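Local coordinates for protein voltage-sensor containing phosphatase (Ciona intestinalis, PDB 3V0D) that probably removes phosphate from membrane phosphoinositides under the control of a voltage sensor, through a PTEN-like phosphatase domain joined to a C2 domain, at residues R283-C288 with N313-K318; K279-G284 with W320-D325. The protein carries 1 engineered substitution. All coordinates share one frame; numbering follows the deposited sequence.

Contact 1 of 2, residues R283-C288 with N313-K318; sequences RGYDNC and NPHKKK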
loop_
_atom_site.group_PDB
_atom_site.type_symbol
_atom_site.label_atom_id
_atom_site.label_comp_id
_atom_site.label_asym_id
_atom_site.label_seq_id
_atom_site.Cartn_x
_atom_site.Cartn_y
_atom_site.Cartn_z
ATOM N N ARG A 283 -9.748 7.858 -13.914
ATOM C CA ARG A 283 -9.350 7.643 -12.530
ATOM C C ARG A 283 -9.190 6.159 -12.243
ATOM O O ARG A 283 -9.939 5.335 -12.764
ATOM C CB ARG A 283 -10.379 8.247 -11.587
ATOM C CG ARG A 283 -10.618 9.724 -11.786
ATOM C CD ARG A 283 -11.663 10.252 -10.820
ATOM N NE ARG A 283 -11.957 11.647 -11.125
ATOM C CZ ARG A 283 -12.777 12.435 -10.433
ATOM N NH1 ARG A 283 -13.412 11.977 -9.357
ATOM N NH2 ARG A 283 -12.964 13.692 -10.827
ATOM N N GLY A 284 -8.195 5.817 -11.432
ATOM C CA GLY A 284 -7.988 4.449 -10.970
ATOM C C GLY A 284 -8.434 4.330 -9.530
ATOM O O GLY A 284 -9.502 4.824 -9.161
ATOM N N TYR A 285 -7.608 3.719 -8.701
ATOM C CA TYR A 285 -7.839 3.729 -7.270
ATOM C C TYR A 285 -7.673 5.145 -6.743
ATOM O O TYR A 285 -7.060 6.017 -7.372
ATOM C CB TYR A 285 -6.799 2.855 -6.579
ATOM C CG TYR A 285 -6.748 1.404 -6.962
ATOM C CD1 TYR A 285 -7.914 0.676 -7.183
ATOM C CD2 TYR A 285 -5.525 0.757 -7.035
ATOM C CE1 TYR A 285 -7.850 -0.708 -7.475
ATOM C CE2 TYR A 285 -5.440 -0.583 -7.309
ATOM C CZ TYR A 285 -6.604 -1.314 -7.542
ATOM O OH TYR A 285 -6.509 -2.661 -7.808
ATOM N N ASP A 286 -8.199 5.355 -5.544
ATOM C CA ASP A 286 -7.996 6.605 -4.813
ATOM C C ASP A 286 -8.636 7.808 -5.496
ATOM O O ASP A 286 -8.259 8.955 -5.232
ATOM C CB ASP A 286 -6.516 6.852 -4.491
ATOM C CG ASP A 286 -6.333 7.518 -3.143
ATOM O OD1 ASP A 286 -6.554 6.835 -2.107
ATOM O OD2 ASP A 286 -5.937 8.691 -3.125
ATOM N N ASN A 287 -9.630 7.548 -6.341
ATOM C CA ASN A 287 -10.379 8.598 -6.996
ATOM C C ASN A 287 -9.516 9.617 -7.717
ATOM O O ASN A 287 -9.843 10.802 -7.755
ATOM C CB ASN A 287 -11.319 9.282 -5.991
ATOM C CG ASN A 287 -12.411 10.072 -6.670
ATOM O OD1 ASN A 287 -12.902 9.692 -7.732
ATOM N ND2 ASN A 287 -12.782 11.185 -6.071
ATOM N N CYS A 288 -8.445 9.152 -8.333
ATOM C CA CYS A 288 -7.606 10.055 -9.125
ATOM C C CYS A 288 -6.856 9.292 -10.198
ATOM O O CYS A 288 -6.731 8.059 -10.122
ATOM C CB CYS A 288 -6.648 10.869 -8.228
ATOM S SG CYS A 288 -5.377 9.891 -7.405
ATOM N N ASN A 313 -1.608 3.302 -10.086
ATOM C CA ASN A 313 -2.607 3.325 -11.175
ATOM C C ASN A 313 -1.910 3.093 -12.530
ATOM O O ASN A 313 -2.283 2.169 -13.258
ATOM C CB ASN A 313 -3.574 4.522 -11.192
ATOM C CG ASN A 313 -4.499 4.538 -9.976
ATOM O OD1 ASN A 313 -4.747 3.503 -9.340
ATOM N ND2 ASN A 313 -5.056 5.708 -9.691
ATOM N N PRO A 314 -0.848 3.864 -12.862
ATOM C CA PRO A 314 -0.066 3.544 -14.063
ATOM C C PRO A 314 0.645 2.193 -13.939
ATOM O O PRO A 314 1.068 1.647 -14.959
ATOM C CB PRO A 314 0.967 4.680 -14.120
ATOM C CG PRO A 314 0.318 5.827 -13.388
ATOM C CD PRO A 314 -0.357 5.103 -12.229
ATOM N N HIS A 315 0.742 1.641 -12.731
ATOM C CA HIS A 315 1.333 0.313 -12.534
ATOM C C HIS A 315 0.528 -0.786 -13.233
ATOM O O HIS A 315 1.082 -1.856 -13.495
ATOM C CB HIS A 315 1.529 0.013 -11.039
ATOM C CG HIS A 315 0.278 -0.367 -10.317
ATOM N ND1 HIS A 315 -0.714 0.543 -10.014
ATOM C CD2 HIS A 315 -0.127 -1.557 -9.803
ATOM C CE1 HIS A 315 -1.688 -0.083 -9.371
ATOM N NE2 HIS A 315 -1.354 -1.356 -9.220
ATOM N N LYS A 316 -0.741 -0.539 -13.558
ATOM C CA LYS A 316 -1.586 -1.523 -14.246
ATOM C C LYS A 316 -1.438 -1.392 -15.756
ATOM O O LYS A 316 -1.651 -0.313 -16.322
ATOM C CB LYS A 316 -3.049 -1.372 -13.838
ATOM C CG LYS A 316 -3.320 -1.703 -12.375
ATOM C CD LYS A 316 -4.825 -1.883 -12.146
ATOM C CE LYS A 316 -5.148 -2.367 -10.750
ATOM N NZ LYS A 316 -6.625 -2.519 -10.653
ATOM N N LYS A 317 -1.135 -2.512 -16.412
ATOM C CA LYS A 317 -0.838 -2.517 -17.834
ATOM C C LYS A 317 -2.005 -2.031 -18.692
ATOM O O LYS A 317 -1.795 -1.563 -19.818
ATOM C CB LYS A 317 -0.345 -3.903 -18.273
ATOM C CG LYS A 317 -1.365 -5.004 -18.177
ATOM C CD LYS A 317 -0.851 -6.261 -18.880
ATOM C CE LYS A 317 -1.953 -7.307 -19.081
ATOM N NZ LYS A 317 -1.486 -8.478 -19.886
ATOM N N LYS A 318 -3.233 -2.138 -18.193
ATOM C CA LYS A 318 -4.388 -1.617 -18.930
ATOM C C LYS A 318 -4.269 -0.126 -19.246
ATOM O O LYS A 318 -4.914 0.355 -20.180
ATOM C CB LYS A 318 -5.705 -1.904 -18.209
ATOM C CG LYS A 318 -5.883 -1.139 -16.911
ATOM C CD LYS A 318 -7.269 -1.344 -16.338
ATOM C CE LYS A 318 -7.513 -0.433 -15.153
ATOM N NZ LYS A 318 -8.874 -0.650 -14.586
#

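Contact 2 of 2, residues K279-G284 with W320-D325; sequences KSLPRG and WKIYRD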
loop_
_atom_site.group_PDB
_atom_site.type_symbol
_atom_site.label_atom_id
_atom_site.label_comp_id
_atom_site.label_asym_id
_atom_site.label_seq_id
_atom_site.Cartn_x
_atom_site.Cartn_y
_atom_site.Cartn_z
ATOM N N LYS A 279 -11.565 14.994 -19.049
ATOM C CA LYS A 279 -12.522 13.881 -19.199
ATOM C C LYS A 279 -11.956 12.685 -19.992
ATOM O O LYS A 279 -12.658 11.688 -20.200
ATOM C CB LYS A 279 -13.838 14.386 -19.802
ATOM C CG LYS A 279 -14.539 15.430 -18.948
ATOM C CD LYS A 279 -14.813 14.949 -17.522
ATOM C CE LYS A 279 -16.052 15.639 -16.918
ATOM N NZ LYS A 279 -15.853 17.097 -16.628
ATOM N N SER A 280 -10.702 12.781 -20.425
ATOM C CA SER A 280 -10.015 11.724 -21.177
ATOM C C SER A 280 -8.923 11.067 -20.360
ATOM O O SER A 280 -8.157 10.261 -20.874
ATOM C CB SER A 280 -9.392 12.290 -22.458
ATOM O OG SER A 280 -10.386 12.659 -23.396
ATOM N N LEU A 281 -8.800 11.422 -19.086
ATOM C CA LEU A 281 -7.802 10.780 -18.257
ATOM C C LEU A 281 -8.554 9.989 -17.167
ATOM O O LEU A 281 -9.089 10.575 -16.234
ATOM C CB LEU A 281 -6.854 11.833 -17.691
ATOM C CG LEU A 281 -5.676 11.271 -16.891
ATOM C CD1 LEU A 281 -4.843 10.292 -17.713
ATOM C CD2 LEU A 281 -4.802 12.386 -16.375
ATOM N N PRO A 282 -8.608 8.652 -17.284
ATOM C CA PRO A 282 -9.403 7.893 -16.309
ATOM C C PRO A 282 -8.853 8.003 -14.876
ATOM O O PRO A 282 -7.658 8.185 -14.650
ATOM C CB PRO A 282 -9.287 6.447 -16.808
ATOM C CG PRO A 282 -9.008 6.594 -18.294
ATOM C CD PRO A 282 -8.098 7.794 -18.365
ATOM N N ARG A 283 -9.748 7.858 -13.914
ATOM C CA ARG A 283 -9.350 7.643 -12.530
ATOM C C ARG A 283 -9.190 6.159 -12.243
ATOM O O ARG A 283 -9.939 5.335 -12.764
ATOM C CB ARG A 283 -10.379 8.247 -11.587
ATOM C CG ARG A 283 -10.618 9.724 -11.786
ATOM C CD ARG A 283 -11.663 10.252 -10.820
ATOM N NE ARG A 283 -11.957 11.647 -11.125
ATOM C CZ ARG A 283 -12.777 12.435 -10.433
ATOM N NH1 ARG A 283 -13.412 11.977 -9.357
ATOM N NH2 ARG A 283 -12.964 13.692 -10.827
ATOM N N GLY A 284 -8.195 5.817 -11.432
ATOM C CA GLY A 284 -7.988 4.449 -10.970
ATOM C C GLY A 284 -8.434 4.330 -9.530
ATOM O O GLY A 284 -9.502 4.824 -9.161
ATOM N N TRP A 320 -1.427 1.459 -20.144
ATOM C CA TRP A 320 -0.150 1.756 -20.785
ATOM C C TRP A 320 -0.229 2.430 -22.165
ATOM O O TRP A 320 0.797 2.829 -22.691
ATOM C CB TRP A 320 0.741 0.505 -20.818
ATOM C CG TRP A 320 1.248 0.102 -19.418
ATOM C CD1 TRP A 320 0.966 0.709 -18.202
ATOM C CD2 TRP A 320 2.092 -1.020 -19.112
ATOM N NE1 TRP A 320 1.612 0.054 -17.188
ATOM C CE2 TRP A 320 2.296 -1.018 -17.704
ATOM C CE3 TRP A 320 2.682 -2.043 -19.890
ATOM C CZ2 TRP A 320 3.083 -1.994 -17.065
ATOM C CZ3 TRP A 320 3.469 -2.980 -19.253
ATOM C CH2 TRP A 320 3.662 -2.963 -17.862
ATOM N N LYS A 321 -1.428 2.587 -22.721
ATOM C CA LYS A 321 -1.556 3.457 -23.893
ATOM C C LYS A 321 -1.500 4.927 -23.525
ATOM O O LYS A 321 -1.151 5.777 -24.354
ATOM C CB LYS A 321 -2.846 3.195 -24.672
ATOM C CG LYS A 321 -2.926 1.826 -25.314
ATOM C CD LYS A 321 -3.974 1.763 -26.434
ATOM C CE LYS A 321 -5.398 1.992 -25.926
ATOM N NZ LYS A 321 -5.853 0.980 -24.914
ATOM N N ILE A 322 -1.868 5.216 -22.280
ATOM C CA ILE A 322 -1.834 6.578 -21.747
ATOM C C ILE A 322 -0.486 6.853 -21.082
ATOM O O ILE A 322 0.167 7.853 -21.383
ATOM C CB ILE A 322 -3.011 6.851 -20.789
ATOM C CG1 ILE A 322 -4.330 6.842 -21.582
ATOM C CG2 ILE A 322 -2.829 8.192 -20.070
ATOM C CD1 ILE A 322 -5.560 7.182 -20.757
ATOM N N TYR A 323 -0.092 5.977 -20.151
ATOM C CA TYR A 323 1.190 6.130 -19.479
ATOM C C TYR A 323 2.189 5.268 -20.225
ATOM O O TYR A 323 2.182 4.053 -20.081
ATOM C CB TYR A 323 1.092 5.719 -17.989
ATOM C CG TYR A 323 -0.009 6.443 -17.260
ATOM C CD1 TYR A 323 -1.182 5.784 -16.945
ATOM C CD2 TYR A 323 0.104 7.799 -16.934
ATOM C CE1 TYR A 323 -2.219 6.453 -16.294
ATOM C CE2 TYR A 323 -0.927 8.479 -16.275
ATOM C CZ TYR A 323 -2.085 7.804 -15.989
ATOM O OH TYR A 323 -3.090 8.488 -15.362
ATOM N N ARG A 324 3.011 5.914 -21.040
ATOM C CA ARG A 324 3.983 5.220 -21.877
ATOM C C ARG A 324 5.201 4.808 -21.062
ATOM O O ARG A 324 5.317 5.139 -19.872
ATOM C CB ARG A 324 4.329 6.101 -23.077
ATOM C CG ARG A 324 3.144 6.276 -24.020
ATOM C CD ARG A 324 3.418 7.305 -25.120
ATOM N NE ARG A 324 3.313 8.675 -24.609
ATOM C CZ ARG A 324 4.301 9.564 -24.559
ATOM N NH1 ARG A 324 5.522 9.267 -25.016
ATOM N NH2 ARG A 324 4.055 10.784 -24.100
ATOM N N ASP A 325 6.093 4.031 -21.675
ATOM C CA ASP A 325 7.135 3.377 -20.859
ATOM C C ASP A 325 8.113 4.348 -20.198
ATOM O O ASP A 325 8.732 3.997 -19.192
ATOM C CB ASP A 325 7.844 2.229 -21.588
ATOM C CG ASP A 325 8.551 2.663 -22.840
ATOM O OD1 ASP A 325 8.839 3.856 -23.035
ATOM O OD2 ASP A 325 8.864 1.767 -23.644
HETATM O O HOH W 1 -5.494 7.309 -15.974
#

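Contact 1 of 2, residues R283-C288 with N313-K318
With CG beside the backbone N (chi1 -65°), the side chain of Asn313 leaves its loop toward the backbone of Gly284 and Tyr285; the same first torsion in Tyr285 (chi1 -60°) sets its CG beside the backbone N, and the far end of the ring comes up to Lys316. The amide of Asn313 holds both backbone groups of Tyr285. ND2 donates to Tyr285 O at 3.1 Å, almost perfectly straight at 178° and onto a carbonyl lone pair, whereas the bond from Tyr285 N to OD1, 2.9 Å long, is bent, its donor lying above the carbonyl plane. ND2 also donates to Pro289 O, so this buried amide fixes the loop through several points. Gly284 CA packs 3.4 Å from Asn313 ND2. Both segments are loops of the PTEN-type C2 domain: 283-288 leads into strand 290-295, and the loop holding 313-318 precedes strand 328-335. Beyond the amide, the extended Lys316 crosses the Tyr285 side chain at about a right angle, and NZ donates to Tyr285 OH at 2.9 Å. His315 lends its CE1 edge more loosely, 4.3 Å from Tyr285 CE2. Its ND1 accepts the backbone N of Asn313 in the plane of the ring, a bond inside the type I turn Asn313-Lys316. The Tyr285 ring also stacks on His95, and Asp286 forms salt bridges with Lys271 and Arg273.

Contact 2 of 2, residues K279-G284 with W320-D325
The backbones of the two irregular segments come closest at Leu281 and Ile322, with CA atoms 8.1 Å apart, a spacing that leaves the contact mainly to side chains and a bridging water. Ile322 points at the opposite loop and divides its work between two branches. CG2, anti to the backbone N, meets Leu281 CD1 at 3.7 Å; the other branch starts with CG1 beside the backbone N and, with chi2 at -177°, extends CD1 to Pro282. Here the two side chains reach toward each other tip to tip, Pro282 CD standing 3.5 Å from Ile322 CD1.

Leu281 CD1 serves two neighbours: besides Ile322 it lies 3.4 Å from Tyr323 OH, at the phenol end of a side chain that Leu281 crosses at about a right angle. Within its own segment, Ile322 CG2 sits over the centre of one face of the Tyr323 ring, and the ring meets Phe327 with the planes steeply inclined. Pro289, just ahead of strand 290-295, touches both Leu281 and Tyr323 and extends this apolar patch between two loops of the PTEN-type C2 domain.

The polar link is made by a water that donates to Pro282 O at 2.7 Å and is hydrogen-bonded to Tyr323 OH at the same distance of 2.7 Å. It joins a proline carbonyl to the phenol across the gap between the loops. Hydrocarbon from Ile322 thus covers one face of the tyrosine ring and Leu281 CD1 lies at its phenol end, while the hydroxyl keeps a polar partner in the water, which is consistent with the burial of Tyr323 beside Leu281.

Overall arrangement
Contacts 1 and 2 pair the same two C2-domain loops, the one between strands 269-276 and 290-295 and the one between 303-307 and 328-335, and they share Arg283 and Gly284. Their centres are 8 Å apart. Both are partly buried, but contact 1 lies nearer the middle of the chain, where Tyr285 and Asp286 also meet His95 and Asn96 of the phosphatase part; contact 2 is farther out, about 21 Å from the chain centre. Direct polar bonds dominate the inner contact, apolar packing and one water the outer. Pro314 connects them, its O probably hydrogen-bonded to Trp320 NE1 and its CB packed on the Tyr323 ring.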